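3-methyladenine dna-glycosylase (Archaeoglobus fulgidus, PDB 2JHN) is an AlkA-type DNA glycosylase that joins a TATA-box binding protein-like domain to a helical domain of the HhH-GPD superfamily of base excision DNA repair proteins. Local coordinates at residues Ala125-Gln129 / Gly217-Thr222; Phe119-Ala123 / Ile188-Ala192. The protein carries 1 engineered substitution. All coordinates share one frame; numbering follows the deposited sequence.

Contact 1: Ala125-Gln129 / Gly217-Thr222. With NA (sodium ion), chain E.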
ATOM      1  N   ALA A 125      -4.809   7.788  -0.498  1.00 12.56           N
ATOM      2  CA  ALA A 125      -3.790   8.843  -0.466  1.00 13.05           C
ATOM      3  C   ALA A 125      -4.417  10.213  -0.118  1.00 13.95           C
ATOM      4  O   ALA A 125      -3.842  10.999   0.633  1.00 14.33           O
ATOM      5  CB  ALA A 125      -2.995   8.900  -1.803  1.00 12.12           C
ATOM      6  N   ILE A 126      -5.605  10.457  -0.663  1.00 13.68           N
ATOM      7  CA  ILE A 126      -6.357  11.652  -0.394  1.00 15.27           C
ATOM      8  C   ILE A 126      -6.809  11.701   1.072  1.00 15.84           C
ATOM      9  O   ILE A 126      -6.639  12.729   1.750  1.00 16.42           O
ATOM     10  CB  ILE A 126      -7.579  11.749  -1.335  1.00 14.03           C
ATOM     11  CG1 ILE A 126      -7.142  12.031  -2.777  1.00 14.39           C
ATOM     12  CG2 ILE A 126      -8.555  12.875  -0.836  1.00 15.92           C
ATOM     13  CD1 ILE A 126      -8.275  11.817  -3.793  1.00 15.20           C
ATOM     14  N   ILE A 127      -7.376  10.587   1.547  1.00 16.27           N
ATOM     15  CA  ILE A 127      -7.772  10.459   2.967  1.00 17.10           C
ATOM     16  C   ILE A 127      -6.639  10.835   3.926  1.00 18.92           C
ATOM     17  O   ILE A 127      -6.850  11.569   4.907  1.00 19.21           O
ATOM     18  CB  ILE A 127      -8.352   9.055   3.271  1.00 17.19           C
ATOM     19  CG1 ILE A 127      -9.690   8.861   2.515  1.00 14.37           C
ATOM     20  CG2 ILE A 127      -8.494   8.808   4.809  1.00 16.97           C
ATOM     21  CD1 ILE A 127     -10.223   7.422   2.555  1.00 15.76           C
ATOM     22  N   GLN A 128      -5.436  10.368   3.623  1.00 19.67           N
ATOM     23  CA  GLN A 128      -4.260  10.642   4.435  1.00 21.95           C
ATOM     24  C   GLN A 128      -3.769  12.106   4.494  1.00 22.03           C
ATOM     25  O   GLN A 128      -2.964  12.442   5.354  1.00 21.86           O
ATOM     26  CB  GLN A 128      -3.131   9.738   3.969  1.00 22.36           C
ATOM     27  CG  GLN A 128      -2.129   9.384   5.045  1.00 27.27           C
ATOM     28  CD  GLN A 128      -0.893   8.807   4.443  1.00 30.11           C
ATOM     29  OE1 GLN A 128      -0.963   7.967   3.533  1.00 33.12           O
ATOM     30  NE2 GLN A 128       0.264   9.262   4.924  1.00 33.27           N
ATOM     31  N   GLN A 129      -4.238  12.963   3.593  1.00 23.16           N
ATOM     32  CA  GLN A 129      -3.783  14.366   3.541  1.00 24.31           C
ATOM     33  C   GLN A 129      -3.946  15.070   4.908  1.00 25.28           C
ATOM     34  O   GLN A 129      -5.036  15.088   5.482  1.00 24.99           O
ATOM     35  CB  GLN A 129      -4.480  15.145   2.400  1.00 23.85           C
ATOM     36  CG  GLN A 129      -4.133  14.598   0.990  1.00 22.55           C
ATOM     37  CD  GLN A 129      -4.797  15.323  -0.188  1.00 24.52           C
ATOM     38  OE1 GLN A 129      -5.841  15.973  -0.053  1.00 25.66           O
ATOM     39  NE2 GLN A 129      -4.182  15.207  -1.356  1.00 20.61           N
ATOM     40  N   GLY A 217      -6.198  19.798  -5.611  1.00 18.05           N
ATOM     41  CA  GLY A 217      -6.157  19.223  -4.273  1.00 17.60           C
ATOM     42  C   GLY A 217      -5.217  18.025  -4.233  1.00 16.44           C
ATOM     43  O   GLY A 217      -4.950  17.466  -3.154  1.00 16.14           O
ATOM     44  N   ILE A 218      -4.737  17.635  -5.411  1.00 15.24           N
ATOM     45  CA  ILE A 218      -3.661  16.636  -5.517  1.00 14.22           C
ATOM     46  C   ILE A 218      -2.384  17.370  -5.932  1.00 13.65           C
ATOM     47  O   ILE A 218      -2.286  17.839  -7.060  1.00 13.98           O
ATOM     48  CB  ILE A 218      -3.973  15.516  -6.505  1.00 14.07           C
ATOM     49  CG1 ILE A 218      -5.272  14.780  -6.095  1.00 15.02           C
ATOM     50  CG2 ILE A 218      -2.776  14.543  -6.583  1.00 13.46           C
ATOM     51  CD1 ILE A 218      -5.619  13.536  -6.914  1.00 14.93           C
ATOM     52  N   GLY A 219      -1.416  17.431  -5.026  1.00 12.78           N
ATOM     53  CA  GLY A 219      -0.124  18.062  -5.339  1.00 12.37           C
ATOM     54  C   GLY A 219       0.999  17.033  -5.436  1.00 13.11           C
ATOM     55  O   GLY A 219       0.738  15.804  -5.603  1.00 12.33           O
ATOM     56  N   ARG A 220       2.236  17.527  -5.311  1.00 12.00           N
ATOM     57  CA  ARG A 220       3.417  16.682  -5.552  1.00 11.79           C
ATOM     58  C   ARG A 220       3.464  15.465  -4.608  1.00 11.48           C
ATOM     59  O   ARG A 220       3.675  14.346  -5.072  1.00 10.55           O
ATOM     60  CB  ARG A 220       4.702  17.495  -5.434  1.00 11.86           C
ATOM     61  CG  ARG A 220       5.932  16.668  -5.642  1.00 12.13           C
ATOM     62  CD  ARG A 220       7.169  17.554  -5.762  1.00 16.56           C
ATOM     63  NE  ARG A 220       8.212  16.784  -6.427  1.00 19.54           N
ATOM     64  CZ  ARG A 220       9.422  17.245  -6.729  1.00 22.58           C
ATOM     65  NH1 ARG A 220       9.764  18.504  -6.405  1.00 21.73           N
ATOM     66  NH2 ARG A 220      10.289  16.438  -7.358  1.00 21.03           N
ATOM     67  N   TRP A 221       3.256  15.689  -3.307  1.00 10.82           N
ATOM     68  CA  TRP A 221       3.370  14.616  -2.326  1.00 12.76           C
ATOM     69  C   TRP A 221       2.345  13.512  -2.577  1.00 11.74           C
ATOM     70  O   TRP A 221       2.721  12.356  -2.696  1.00 11.53           O
ATOM     71  CB  TRP A 221       3.259  15.138  -0.884  1.00 14.53           C
ATOM     72  CG  TRP A 221       3.153  14.037   0.117  1.00 18.39           C
ATOM     73  CD1 TRP A 221       4.085  13.051   0.375  1.00 19.69           C
ATOM     74  CD2 TRP A 221       2.047  13.778   0.979  1.00 21.45           C
ATOM     75  NE1 TRP A 221       3.614  12.209   1.359  1.00 21.85           N
ATOM     76  CE2 TRP A 221       2.369  12.631   1.746  1.00 19.93           C
ATOM     77  CE3 TRP A 221       0.812  14.421   1.200  1.00 22.74           C
ATOM     78  CZ2 TRP A 221       1.491  12.098   2.709  1.00 22.48           C
ATOM     79  CZ3 TRP A 221      -0.050  13.902   2.168  1.00 22.34           C
ATOM     80  CH2 TRP A 221       0.293  12.745   2.905  1.00 21.94           C
ATOM     81  N   THR A 222       1.069  13.874  -2.689  1.00 11.10           N
ATOM     82  CA  THR A 222       0.019  12.885  -2.968  1.00 11.19           C
ATOM     83  C   THR A 222       0.283  12.145  -4.285  1.00 10.46           C
ATOM     84  O   THR A 222       0.095  10.924  -4.362  1.00  9.85           O
ATOM     85  CB  THR A 222      -1.341  13.569  -3.012  1.00 12.39           C
ATOM     86  OG1 THR A 222      -1.597  14.122  -1.708  1.00 14.47           O
ATOM     87  CG2 THR A 222      -2.454  12.556  -3.427  1.00 11.94           C
TER
HETATM   88 NA    NA E1298      -3.288  19.615  -8.409  1.00 18.75          NA
HETATM   89  O   HOH W   1      -1.467  11.935   0.158  1.00 19.75           O
HETATM   90  O   HOH W   2      -3.798  20.996  -6.450  1.00 17.01           O
HETATM   91  O   HOH W   3      -1.101  20.876  -8.463  1.00 19.18           O
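Trp221 overlaps the turn at Gln128 and Gln129 with the rim of its six-membered ring, CZ3 standing 4.0 Å from Gln129 CA. The side chain of Gln128 meets the same rim, its NE2 lying in the indole plane 3.8 Å from Trp221 CZ2, with the amide turned 87° against the ring. The indole NE1 points elsewhere and is hydrogen-bonded to Asp240.

The polar centre of the contact is the amide of Gln129, whose NE2 donates two hydrogen bonds. One runs almost straight (165°) to Thr222 OG1 at 2.8 Å, close to the amide plane. The other, tilted somewhat from that plane, reaches Gly217 O at 3.0 Å and arrives in the carbonyl plane. With both bonds made, the rotation of the amide is fixed. An extended chain beyond CG, with CG beside the backbone N (chi1 -64°), carries NE2 to this position.

Gly217-Ile218-Gly219 is the Gly-X-Gly part of the hairpin in a helix-hairpin-helix motif, between helices 205-213 and 220-229, and Gly219 is the N-cap of the second helix. Gly217 has a backbone conformation in which a side chain would press on the preceding carbonyl oxygen. As in other hairpins of this kind, main-chain carbonyls bind a metal: Ile218 O lies 2.5 Å from the sodium ion, which Thr213 O, Phe215 O and two waters also bind. One of those waters accepts a hydrogen bond from Gly217 N.

A further water, sitting over one face of the indole toward its rim, bridges the segments: it donates to Ala125 O at 2.6 Å and bonds to Thr222 OG1 at 2.9 Å. On its other branch Thr222 is apolar; CG2, anti to the backbone N, packs 4.0 Å from Ala125 CB, while Ile126 and Ile218 meet more loosely through their CD1 methyls.

Contact 2: Phe119-Ala123 / Ile188-Ala192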
ATOM      1  N   PHE A 119      -7.996   3.073  -8.052  1.00 11.04           N
ATOM      2  CA  PHE A 119      -9.002   3.834  -7.330  1.00 10.56           C
ATOM      3  C   PHE A 119      -8.805   3.800  -5.810  1.00  9.85           C
ATOM      4  O   PHE A 119      -8.792   4.846  -5.168  1.00  8.23           O
ATOM      5  CB  PHE A 119     -10.445   3.381  -7.650  1.00 11.58           C
ATOM      6  CG  PHE A 119     -11.468   4.199  -6.941  1.00 10.95           C
ATOM      7  CD1 PHE A 119     -11.547   5.576  -7.177  1.00 11.95           C
ATOM      8  CD2 PHE A 119     -12.340   3.621  -6.031  1.00 13.35           C
ATOM      9  CE1 PHE A 119     -12.483   6.360  -6.536  1.00 13.32           C
ATOM     10  CE2 PHE A 119     -13.323   4.421  -5.355  1.00 13.97           C
ATOM     11  CZ  PHE A 119     -13.389   5.774  -5.610  1.00 13.58           C
ATOM     12  N   GLU A 120      -8.614   2.607  -5.250  1.00  9.55           N
ATOM     13  CA  GLU A 120      -8.382   2.488  -3.810  1.00  9.47           C
ATOM     14  C   GLU A 120      -7.126   3.265  -3.384  1.00  9.67           C
ATOM     15  O   GLU A 120      -7.141   3.969  -2.367  1.00  9.33           O
ATOM     16  CB  GLU A 120      -8.317   1.017  -3.401  1.00 10.05           C
ATOM     17  CG  GLU A 120      -7.921   0.786  -1.930  1.00 10.02           C
ATOM     18  CD  GLU A 120      -7.653  -0.678  -1.597  1.00 10.12           C
ATOM     19  OE1 GLU A 120      -7.759  -1.552  -2.485  1.00 12.22           O
ATOM     20  OE2 GLU A 120      -7.319  -0.934  -0.398  1.00 14.98           O
ATOM     21  N   GLY A 121      -6.042   3.117  -4.146  1.00  8.56           N
ATOM     22  CA  GLY A 121      -4.777   3.822  -3.848  1.00  9.09           C
ATOM     23  C   GLY A 121      -4.928   5.335  -3.851  1.00  9.32           C
ATOM     24  O   GLY A 121      -4.448   6.008  -2.935  1.00  9.19           O
ATOM     25  N   ILE A 122      -5.610   5.883  -4.866  1.00  9.09           N
ATOM     26  CA  ILE A 122      -5.843   7.335  -4.893  1.00  9.88           C
ATOM     27  C   ILE A 122      -6.717   7.812  -3.720  1.00  9.94           C
ATOM     28  O   ILE A 122      -6.360   8.775  -3.031  1.00  9.57           O
ATOM     29  CB  ILE A 122      -6.425   7.851  -6.261  1.00  9.59           C
ATOM     30  CG1 ILE A 122      -5.463   7.523  -7.414  1.00 10.10           C
ATOM     31  CG2 ILE A 122      -6.687   9.388  -6.179  1.00 10.42           C
ATOM     32  CD1 ILE A 122      -6.094   7.699  -8.814  1.00 10.61           C
ATOM     33  N   ALA A 123      -7.842   7.126  -3.496  1.00 10.24           N
ATOM     34  CA  ALA A 123      -8.769   7.484  -2.433  1.00 11.28           C
ATOM     35  C   ALA A 123      -8.037   7.496  -1.086  1.00 12.11           C
ATOM     36  O   ALA A 123      -8.116   8.477  -0.317  1.00 12.26           O
ATOM     37  CB  ALA A 123      -9.972   6.512  -2.411  1.00 11.95           C
ATOM     38  N   ILE A 188     -12.594  12.805  -3.765  1.00 17.32           N
ATOM     39  CA  ILE A 188     -12.794  11.362  -3.959  1.00 18.07           C
ATOM     40  C   ILE A 188     -13.965  11.104  -4.917  1.00 18.20           C
ATOM     41  O   ILE A 188     -13.862  10.308  -5.845  1.00 18.32           O
ATOM     42  CB  ILE A 188     -12.914  10.614  -2.605  1.00 16.84           C
ATOM     43  CG1 ILE A 188     -11.549  10.675  -1.880  1.00 18.19           C
ATOM     44  CG2 ILE A 188     -13.407   9.157  -2.828  1.00 16.47           C
ATOM     45  CD1 ILE A 188     -11.554  10.185  -0.460  1.00 15.97           C
ATOM     46  N   VAL A 189     -15.073  11.821  -4.726  1.00 19.17           N
ATOM     47  CA  VAL A 189     -16.196  11.689  -5.653  1.00 18.94           C
ATOM     48  C   VAL A 189     -15.755  12.072  -7.081  1.00 18.54           C
ATOM     49  O   VAL A 189     -16.049  11.370  -8.047  1.00 18.29           O
ATOM     50  CB  VAL A 189     -17.436  12.479  -5.153  1.00 19.65           C
ATOM     51  CG1 VAL A 189     -18.516  12.558  -6.249  1.00 20.55           C
ATOM     52  CG2 VAL A 189     -18.000  11.832  -3.884  1.00 20.70           C
ATOM     53  N   GLU A 190     -14.986  13.150  -7.198  1.00 18.98           N
ATOM     54  CA  GLU A 190     -14.421  13.587  -8.479  1.00 19.34           C
ATOM     55  C   GLU A 190     -13.620  12.472  -9.194  1.00 18.48           C
ATOM     56  O   GLU A 190     -13.838  12.163 -10.372  1.00 17.60           O
ATOM     57  CB  GLU A 190     -13.551  14.832  -8.250  1.00 19.44           C
ATOM     58  CG  GLU A 190     -13.256  15.640  -9.503  1.00 22.10           C
ATOM     59  CD  GLU A 190     -12.355  16.874  -9.257  1.00 22.51           C
ATOM     60  OE1 GLU A 190     -12.318  17.426  -8.126  1.00 28.05           O
ATOM     61  OE2 GLU A 190     -11.704  17.311 -10.235  1.00 28.96           O
ATOM     62  N   ILE A 191     -12.723  11.841  -8.443  1.00 17.02           N
ATOM     63  CA  ILE A 191     -11.926  10.738  -8.951  1.00 16.49           C
ATOM     64  C   ILE A 191     -12.812   9.547  -9.349  1.00 15.60           C
ATOM     65  O   ILE A 191     -12.573   8.893 -10.373  1.00 15.30           O
ATOM     66  CB  ILE A 191     -10.834  10.334  -7.912  1.00 16.37           C
ATOM     67  CG1 ILE A 191      -9.833  11.501  -7.660  1.00 16.71           C
ATOM     68  CG2 ILE A 191     -10.168   9.018  -8.306  1.00 16.51           C
ATOM     69  CD1 ILE A 191      -8.900  11.786  -8.814  1.00 19.06           C
ATOM     70  N   ALA A 192     -13.862   9.289  -8.564  1.00 16.37           N
ATOM     71  CA  ALA A 192     -14.790   8.171  -8.852  1.00 15.95           C
ATOM     72  C   ALA A 192     -15.485   8.250 -10.233  1.00 16.82           C
ATOM     73  O   ALA A 192     -15.843   7.227 -10.841  1.00 16.28           O
ATOM     74  CB  ALA A 192     -15.839   8.034  -7.711  1.00 15.72           C
TER
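Ile188 O accepts the helical hydrogen bond of Ala192 N at 2.9 Å, and the ring edge of Phe119 comes up beside it, CE1 lying 4.2 Å from that oxygen. No hydrogen bond crosses between the two segments, and their side chains meet through apolar atoms alone. Phe119 supplies the largest side chain. Its CG is anti to the backbone N (chi1 -178°), which swings the ring across to the other helix. There CD1 meets Ile191 CG2 edge-on and in plane at 3.9 Å, CE1 comes within 3.7 Å of Ala192 CA at an oblique angle, and CZ is 3.9 Å from Ala192 CB.

One turn further on, Ile122 CG2 packs against Ile191 CG1 at 4.1 Å, the two side chains running obliquely to each other. At the end where the backbones come nearest, Ile188 reaches with CD1 to 3.8 Å from Ala123 O, while its CG2 faces the methyl of Ala123.

The segments run nearly antiparallel, with axes 160° apart and 10.3 Å from each other at closest approach, and all six touching residues are buried in the helical domain. Helix 164-177 covers the pair at Phe119 and Ala192, through Ile167 among others. Glu120, which does not touch segment 188-192, forms a salt bridge with Arg37 of strand 34-41, joining helix 118-127 to the five-stranded antiparallel sheet.

Overall arrangement
From the N terminus the chain first builds the TATA-box binding protein-like domain, then passes through helices 86-93 and 96-104 before helix 118-127, which supplies the first segment of both contacts. Contact 2 closes a loop of 64 residues, holding helices 133-147 and 164-177 and the two-stranded sheet, by bringing back helix 182-192. Contact 1 starts later on the same helix and closes a longer loop at the hairpin before helix 220-229. Their segments alternate, so the two loops cross. With centres about 11 Å apart, they share a continuous apolar core: Ile126 and Ile127 touch Ile188, while Ile191 reaches Ile126 and Ile218. Helix 118-127 thus packs on both helix 182-192 and the sodium-binding hairpin.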